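Local coordinates for aminopeptidase (Trypanosoma brucei brucei, PDB 4EFD), which probably removes amino acids one at a time from the N-terminus of peptides, as a metal-dependent aminopeptidase of the M17 (leucyl aminopeptidase) family, at residues L418-E423 with A491-D496; S286-G291 with D381-A386. All coordinates share one frame; numbering follows the deposited sequence.

Contact 1: L418-E423 with A491-D496; sequences LYVNEE and AHIHVD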
# COMPACT_ATOMS: atom_id res chain seq x y z
N LEU A 418 4.24 -5.76 -30.36
CA LEU A 418 5.33 -5.72 -31.35
C LEU A 418 6.02 -4.36 -31.35
O LEU A 418 5.39 -3.34 -31.60
CB LEU A 418 4.79 -6.01 -32.75
CG LEU A 418 4.42 -7.46 -33.07
CD1 LEU A 418 3.64 -7.53 -34.37
CD2 LEU A 418 5.66 -8.34 -33.13
N TYR A 419 7.32 -4.37 -31.06
CA TYR A 419 8.15 -3.17 -31.13
C TYR A 419 9.22 -3.41 -32.19
O TYR A 419 10.17 -4.16 -31.97
CB TYR A 419 8.79 -2.89 -29.77
CG TYR A 419 9.78 -1.74 -29.76
CD1 TYR A 419 11.15 -1.98 -29.89
CD2 TYR A 419 9.35 -0.43 -29.63
CE1 TYR A 419 12.06 -0.93 -29.88
CE2 TYR A 419 10.25 0.63 -29.62
CZ TYR A 419 11.60 0.37 -29.74
OH TYR A 419 12.50 1.42 -29.73
N VAL A 420 9.07 -2.77 -33.35
CA VAL A 420 9.91 -3.06 -34.51
C VAL A 420 10.29 -1.79 -35.27
O VAL A 420 9.46 -0.90 -35.47
CB VAL A 420 9.21 -4.08 -35.45
CG1 VAL A 420 7.74 -3.76 -35.59
CG2 VAL A 420 9.89 -4.12 -36.82
N ASN A 421 11.56 -1.72 -35.68
CA ASN A 421 12.09 -0.54 -36.36
C ASN A 421 11.58 -0.35 -37.79
O ASN A 421 11.38 0.78 -38.23
CB ASN A 421 13.63 -0.54 -36.34
CG ASN A 421 14.24 -1.77 -37.00
OD1 ASN A 421 13.54 -2.72 -37.35
ND2 ASN A 421 15.56 -1.76 -37.17
N GLU A 422 11.37 -1.45 -38.51
CA GLU A 422 10.92 -1.39 -39.90
C GLU A 422 9.44 -1.73 -40.04
O GLU A 422 8.99 -2.80 -39.62
CB GLU A 422 11.75 -2.33 -40.77
CG GLU A 422 13.22 -1.93 -40.85
CD GLU A 422 14.02 -2.80 -41.80
OE1 GLU A 422 13.43 -3.66 -42.49
OE2 GLU A 422 15.26 -2.62 -41.86
N GLU A 423 8.68 -0.80 -40.62
CA GLU A 423 7.26 -1.00 -40.92
C GLU A 423 7.00 -2.28 -41.71
O GLU A 423 6.02 -2.98 -41.45
CB GLU A 423 6.71 0.21 -41.69
CG GLU A 423 5.19 0.39 -41.61
CD GLU A 423 4.41 -0.60 -42.47
OE1 GLU A 423 4.83 -0.86 -43.62
OE2 GLU A 423 3.38 -1.11 -41.98
N ALA A 491 16.16 -5.58 -39.85
CA ALA A 491 14.92 -5.38 -39.10
C ALA A 491 14.98 -6.06 -37.74
O ALA A 491 15.26 -7.26 -37.64
CB ALA A 491 13.74 -5.90 -39.90
N HIS A 492 14.71 -5.30 -36.68
CA HIS A 492 14.61 -5.83 -35.32
C HIS A 492 13.15 -5.95 -34.94
O HIS A 492 12.41 -4.97 -35.01
CB HIS A 492 15.34 -4.91 -34.34
CG HIS A 492 15.23 -5.35 -32.91
ND1 HIS A 492 16.08 -6.28 -32.35
CD2 HIS A 492 14.36 -5.00 -31.93
CE1 HIS A 492 15.74 -6.48 -31.09
NE2 HIS A 492 14.70 -5.71 -30.81
N ILE A 493 12.73 -7.14 -34.53
CA ILE A 493 11.36 -7.39 -34.08
C ILE A 493 11.37 -7.85 -32.62
O ILE A 493 11.81 -8.96 -32.32
CB ILE A 493 10.67 -8.48 -34.93
CG1 ILE A 493 10.62 -8.06 -36.40
CG2 ILE A 493 9.27 -8.76 -34.41
CD1 ILE A 493 9.99 -9.11 -37.31
N HIS A 494 10.89 -6.99 -31.72
CA HIS A 494 10.77 -7.34 -30.31
C HIS A 494 9.33 -7.74 -30.01
O HIS A 494 8.41 -6.94 -30.20
CB HIS A 494 11.19 -6.17 -29.42
CG HIS A 494 10.80 -6.34 -27.98
ND1 HIS A 494 11.49 -7.16 -27.11
CD2 HIS A 494 9.79 -5.80 -27.26
CE1 HIS A 494 10.93 -7.12 -25.92
NE2 HIS A 494 9.89 -6.30 -25.98
N VAL A 495 9.14 -8.98 -29.54
CA VAL A 495 7.81 -9.50 -29.23
C VAL A 495 7.64 -9.66 -27.72
O VAL A 495 8.28 -10.51 -27.10
CB VAL A 495 7.58 -10.87 -29.91
CG1 VAL A 495 6.14 -11.33 -29.70
CG2 VAL A 495 7.90 -10.79 -31.39
N ASP A 496 6.78 -8.83 -27.13
CA ASP A 496 6.44 -8.95 -25.72
C ASP A 496 5.19 -9.82 -25.60
O ASP A 496 4.10 -9.39 -25.98
CB ASP A 496 6.21 -7.57 -25.10
CG ASP A 496 6.25 -7.59 -23.57
OD1 ASP A 496 6.08 -8.67 -22.97
OD2 ASP A 496 6.46 -6.51 -22.97
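Strands 416-420 and 491-496 run antiparallel in the mixed beta sheet of the M17 catalytic domain, joined where Tyr-419 faces His-494. These two form the hydrogen-bonded pair: Tyr-419 N gives a nearly straight bond (175°) to His-494 O at 2.9 Å, and His-494 N returns one of 2.9 Å to Tyr-419 O. The non-hydrogen-bonded pairs Leu-418 with Val-495 and Val-420 with Ile-493 flank them. On the face carrying these four side chains, Leu-418 CD2 lies alongside Val-495 CG2 (3.7 Å) and Ile-493 CG2 (3.9 Å), while Val-420 CG2 runs beside Ile-493 CG1. On the other face CB of Tyr-419 sits at the edge of the His-494 imidazole, 4.0 Å from its CD2; ND1 of that ring is hydrogen-bonded to Asp-399 OD2. Past the strand end Asn-421 takes over: with chi1 at 59°, its CG stands between its own N and carbonyl carbon, and OD1 turns back to accept His-492 N at 2.9 Å. That donor stands 39° out of the amide plane. Glu-422 lays its carboxylate over Ala-491, OE1 3.4 Å from CB. Helix 423-436 packs on the Leu-418 and Ile-493 face, and helix 472-481 on the Tyr-419 and His-494 face; strands 396-401 and 440-442 adjoin the pair, and NH1 of Arg-114 of a second subunit is hydrogen-bonded to Val-420 O.

Contact 2: S286-G291 with D381-A386; sequences SLVGKG and DGVFHA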
# COMPACT_ATOMS: atom_id res chain seq x y z
N SER A 286 17.83 -14.49 -36.96
CA SER A 286 18.35 -14.85 -35.64
C SER A 286 17.26 -14.69 -34.59
O SER A 286 16.63 -13.64 -34.50
CB SER A 286 19.55 -13.97 -35.28
OG SER A 286 20.74 -14.44 -35.90
N LEU A 287 17.05 -15.74 -33.80
CA LEU A 287 16.04 -15.73 -32.74
C LEU A 287 16.70 -15.66 -31.37
O LEU A 287 17.67 -16.37 -31.10
CB LEU A 287 15.16 -16.98 -32.84
CG LEU A 287 14.45 -17.24 -34.17
CD1 LEU A 287 13.77 -18.60 -34.14
CD2 LEU A 287 13.45 -16.15 -34.48
N VAL A 288 16.17 -14.80 -30.50
CA VAL A 288 16.65 -14.66 -29.12
C VAL A 288 15.48 -14.83 -28.16
O VAL A 288 14.40 -14.29 -28.39
CB VAL A 288 17.34 -13.30 -28.89
CG1 VAL A 288 17.95 -13.25 -27.50
CG2 VAL A 288 18.40 -13.05 -29.94
N GLY A 289 15.70 -15.57 -27.07
CA GLY A 289 14.62 -15.91 -26.14
C GLY A 289 14.99 -15.78 -24.68
O GLY A 289 16.05 -16.23 -24.25
N LYS A 290 14.10 -15.16 -23.91
CA LYS A 290 14.29 -14.97 -22.47
C LYS A 290 13.83 -16.22 -21.72
O LYS A 290 12.66 -16.61 -21.82
CB LYS A 290 13.51 -13.74 -21.98
CG LYS A 290 13.56 -13.50 -20.47
CD LYS A 290 12.51 -12.48 -20.04
CE LYS A 290 12.37 -12.43 -18.52
NZ LYS A 290 11.25 -11.55 -18.08
N GLY A 291 14.74 -16.84 -20.98
CA GLY A 291 14.44 -18.02 -20.19
C GLY A 291 15.04 -17.92 -18.81
O GLY A 291 15.89 -18.72 -18.43
N ASP A 381 22.56 -9.13 -24.10
CA ASP A 381 23.72 -9.97 -24.41
C ASP A 381 23.39 -10.98 -25.51
O ASP A 381 24.22 -11.25 -26.37
CB ASP A 381 24.21 -10.70 -23.15
CG ASP A 381 25.06 -9.82 -22.25
OD1 ASP A 381 25.32 -8.65 -22.61
OD2 ASP A 381 25.49 -10.31 -21.18
N GLY A 382 22.18 -11.54 -25.46
CA GLY A 382 21.73 -12.48 -26.48
C GLY A 382 21.64 -11.84 -27.86
O GLY A 382 22.12 -12.40 -28.84
N VAL A 383 21.03 -10.66 -27.91
CA VAL A 383 20.87 -9.92 -29.16
C VAL A 383 22.20 -9.52 -29.80
O VAL A 383 22.36 -9.60 -31.01
CB VAL A 383 19.97 -8.66 -28.95
CG1 VAL A 383 20.28 -7.59 -29.97
CG2 VAL A 383 18.50 -9.06 -28.99
N PHE A 384 23.16 -9.09 -28.97
CA PHE A 384 24.50 -8.76 -29.47
C PHE A 384 25.20 -10.00 -30.01
O PHE A 384 25.71 -9.99 -31.13
CB PHE A 384 25.35 -8.12 -28.38
CG PHE A 384 26.68 -7.59 -28.88
CD1 PHE A 384 26.77 -6.33 -29.46
CD2 PHE A 384 27.82 -8.36 -28.77
CE1 PHE A 384 27.99 -5.85 -29.92
CE2 PHE A 384 29.05 -7.89 -29.22
CZ PHE A 384 29.13 -6.63 -29.80
N HIS A 385 25.21 -11.06 -29.21
CA HIS A 385 25.77 -12.35 -29.61
C HIS A 385 25.27 -12.77 -30.99
O HIS A 385 26.05 -13.11 -31.87
CB HIS A 385 25.42 -13.43 -28.59
CG HIS A 385 25.99 -14.78 -28.91
ND1 HIS A 385 27.27 -15.14 -28.58
CD2 HIS A 385 25.44 -15.85 -29.54
CE1 HIS A 385 27.50 -16.38 -28.99
NE2 HIS A 385 26.40 -16.83 -29.58
N ALA A 386 23.95 -12.73 -31.17
CA ALA A 386 23.31 -13.11 -32.43
C ALA A 386 23.78 -12.23 -33.59
O ALA A 386 23.99 -12.73 -34.70
CB ALA A 386 21.80 -13.04 -32.30
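Val-288, on strand 283-293, presses its side chain against helix 375-388 at Gly-382, Val-383 and Ala-386. Its CB points toward the helix and divides the contact between two methyls. CG1, anti to the backbone N (chi1 -174°), reaches the peptide between Gly-382 and Val-383, 4.0 Å from Gly-382 CA and equally far from Val-383 N. CG2, beside the backbone N, comes within 3.9 Å of Gly-382 O, then meets Val-383 CG2 and Ala-386 CB, each at 4.1 Å. Gly-382, with no side chain, leaves its backbone bare for both methyls to approach. The oxygen that CG2 approaches is already used inside the helix, accepting Ala-386 N at 3.0 Å. One turn along the helix, Ala-386 CB also touches Ser-286 CB at 3.8 Å, a methyl against a methylene. The hydroxyl of Ser-286 finds its partner in Ser-337 OG on the adjacent strand 334-344, leaving the meeting with the helix one of van der Waals contact. Small residues on the helix let its backbone settle near the strand: the axes of the two segments approach to 8.3 Å, their directions 162° from each other. A helix running nearly antiparallel to an inner strand and packed on one face of the sheet is typical of the three-layer alpha/beta/alpha sandwich, consistent with the catalytic domain of M17 aminopeptidases.

In the fold
Both contacts are largely buried and belong to the same eight-stranded sheet, their centres 14 Å apart. Strand 396-401 lies between their strands 283-293 and 491-496. Contact 1 works within the sheet, so backbone hydrogen bonds carry most of it, plus one to the Asn-421 side chain. Apolar side chains lie on its Leu-418 face and the aromatic Tyr-419 and His-494 on the opposite face; its loop end is partly exposed and borders a second subunit. Contact 2 joins the sheet to the helix layer on one face by van der Waals contact among small side chains and helix backbone; no other chain of the assembly touches it. It buries 180 Å² against 445 Å² for contact 1.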